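Dipeptidase (Streptococcus thermophilus, PDB 3PEB) is probably a metal-dependent hydrolase of the peptidase M24B family, represented here by its N-terminal creatinase/prolidase-type domain. Local coordinates at residues A65-S68 with S69-F73. Numbering follows the deposited sequence.
Sequences ARAS and SVLDF. With NA (sodium ion), chain N; EDO (1,2-ethanediol), chain G; EDO (1,2-ethanediol), chain I.
S69 OG donates a hydrogen bond back to R66 O (2.6 Å), arriving slightly tilted from the carbonyl plane, at the C-terminal end of helix 64-70, the helix of the beta-alpha-beta unit that links strands 56-60 and 75-78 in this creatinase/prolidase N-terminal domain. A chi1 of 74° sets the hydroxyl between its own N and carbonyl carbon, facing the preceding turn. S69 N still bonds A65 O in the alpha-helical manner, but V70 N shifts to A67 O (3.1 Å), with only a weak bond to R66 O, as the last turn tightens. L71 lays CB and CG against A67 O, CG at 3.3 Å, while CD1 reaches A67 CB at 4.3 Å. Both side chains also touch L57 of strand 56-60, so the helix end is seated on the sheet. Beyond L71 CB lies the F73 ring, one face turned to that carbon. R66 CB lies 3.4 Å from O1 of one ethanediol (chain I), CG near O2 of a second (chain G); CD touches both, and the turn about CG-CD (chi3 66°) swings the guanidinium round. NE donates to that O1 and NH1 to that O2, both N-H...O angles 157°; NH2 forms a salt bridge with E63 OE1 and a hydrogen bond to D37 O. At the helix's C-terminal end a sodium ion binds S68 O, L71 O and four waters; one water donates to F73 O at 2.7 Å.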
loop_
_atom_site.group_PDB
_atom_site.type_symbol
_atom_site.label_atom_id
_atom_site.label_comp_id
_atom_site.label_asym_id
_atom_site.label_seq_id
_atom_site.Cartn_x
_atom_site.Cartn_y
_atom_site.Cartn_z
ATOM N N ALA A 65 12.948 -3.767 10.153
ATOM C CA ALA A 65 13.171 -3.555 11.593
ATOM C C ALA A 65 12.698 -2.152 12.036
ATOM O O ALA A 65 11.958 -2.020 13.011
ATOM C CB ALA A 65 14.686 -3.799 11.994
ATOM N N ARG A 66 13.092 -1.120 11.297
ATOM C CA ARG A 66 12.692 0.250 11.633
ATOM C C ARG A 66 11.180 0.447 11.497
ATOM O O ARG A 66 10.557 1.011 12.406
ATOM C CB ARG A 66 13.459 1.301 10.807
ATOM C CG ARG A 66 13.169 2.765 11.218
ATOM C CD ARG A 66 14.114 3.743 10.514
ATOM N NE ARG A 66 13.922 3.797 9.051
ATOM C CZ ARG A 66 13.166 4.677 8.391
ATOM N NH1 ARG A 66 12.466 5.599 9.049
ATOM N NH2 ARG A 66 13.115 4.648 7.054
ATOM N N ALA A 67 10.594 -0.026 10.403
ATOM C CA ALA A 67 9.159 0.116 10.187
ATOM C C ALA A 67 8.394 -0.593 11.305
ATOM O O ALA A 67 7.476 -0.034 11.859
ATOM C CB ALA A 67 8.741 -0.419 8.816
ATOM N N SER A 68 8.804 -1.818 11.626
ATOM C CA SER A 68 8.169 -2.607 12.668
ATOM C C SER A 68 8.240 -1.928 14.037
ATOM O O SER A 68 7.348 -2.120 14.863
ATOM C CB SER A 68 8.818 -3.997 12.749
ATOM O OG SER A 68 8.657 -4.665 11.506
ATOM N N SER A 69 9.291 -1.156 14.279
ATOM C CA SER A 69 9.479 -0.475 15.547
ATOM C C SER A 69 8.526 0.707 15.697
ATOM O O SER A 69 8.300 1.161 16.807
ATOM C CB SER A 69 10.929 0.016 15.720
ATOM O OG SER A 69 11.167 1.154 14.900
ATOM N N VAL A 70 7.971 1.229 14.610
ATOM C CA VAL A 70 7.095 2.382 14.762
ATOM C C VAL A 70 5.655 2.160 14.273
ATOM O O VAL A 70 4.860 3.082 14.345
ATOM C CB VAL A 70 7.665 3.640 14.085
ATOM C CG1 VAL A 70 9.055 3.992 14.641
ATOM C CG2 VAL A 70 7.702 3.460 12.573
ATOM N N LEU A 71 5.325 0.956 13.792
ATOM C CA LEU A 71 3.993 0.662 13.267
ATOM C C LEU A 71 3.367 -0.480 14.046
ATOM O O LEU A 71 4.040 -1.437 14.427
ATOM C CB LEU A 71 4.048 0.279 11.787
ATOM C CG LEU A 71 4.611 1.358 10.860
ATOM C CD1 LEU A 71 4.697 0.799 9.424
ATOM C CD2 LEU A 71 3.717 2.633 10.902
ATOM N N ASP A 72 2.065 -0.411 14.260
ATOM C CA ASP A 72 1.437 -1.438 15.052
ATOM C C ASP A 72 0.628 -2.418 14.223
ATOM O O ASP A 72 -0.325 -3.000 14.698
ATOM C CB ASP A 72 0.571 -0.797 16.130
ATOM C CG ASP A 72 0.882 -1.336 17.451
ATOM O OD1 ASP A 72 0.005 -2.044 18.003
ATOM O OD2 ASP A 72 2.031 -1.096 17.923
ATOM N N PHE A 73 1.001 -2.571 12.965
ATOM C CA PHE A 73 0.431 -3.583 12.093
ATOM C C PHE A 73 1.574 -4.276 11.357
ATOM O O PHE A 73 2.724 -3.830 11.454
ATOM C CB PHE A 73 -0.593 -2.970 11.135
ATOM C CG PHE A 73 -0.089 -1.781 10.358
ATOM C CD1 PHE A 73 0.691 -1.946 9.226
ATOM C CD2 PHE A 73 -0.435 -0.489 10.750
ATOM C CE1 PHE A 73 1.143 -0.855 8.527
ATOM C CE2 PHE A 73 0.001 0.612 10.049
ATOM C CZ PHE A 73 0.804 0.432 8.930
HETATM NA NA NA N . 5.284 -3.282 15.160
HETATM C C1 EDO G . 9.803 7.062 11.344
HETATM O O1 EDO G . 10.190 7.481 10.021
HETATM C C2 EDO G . 10.718 5.985 11.952
HETATM O O2 EDO G . 12.106 6.291 11.821
HETATM C C1 EDO I . 16.911 1.819 8.562
HETATM O O1 EDO I . 15.558 1.634 8.144
HETATM C C2 EDO I . 17.847 1.645 7.369
HETATM O O2 EDO I . 19.043 1.006 7.814
HETATM O O HOH W 1 5.159 -2.062 17.330
HETATM O O HOH W 2 4.990 -4.248 12.931
HETATM O O HOH W 3 6.657 -4.873 16.143
HETATM O O HOH W 4 3.336 -4.582 15.972
#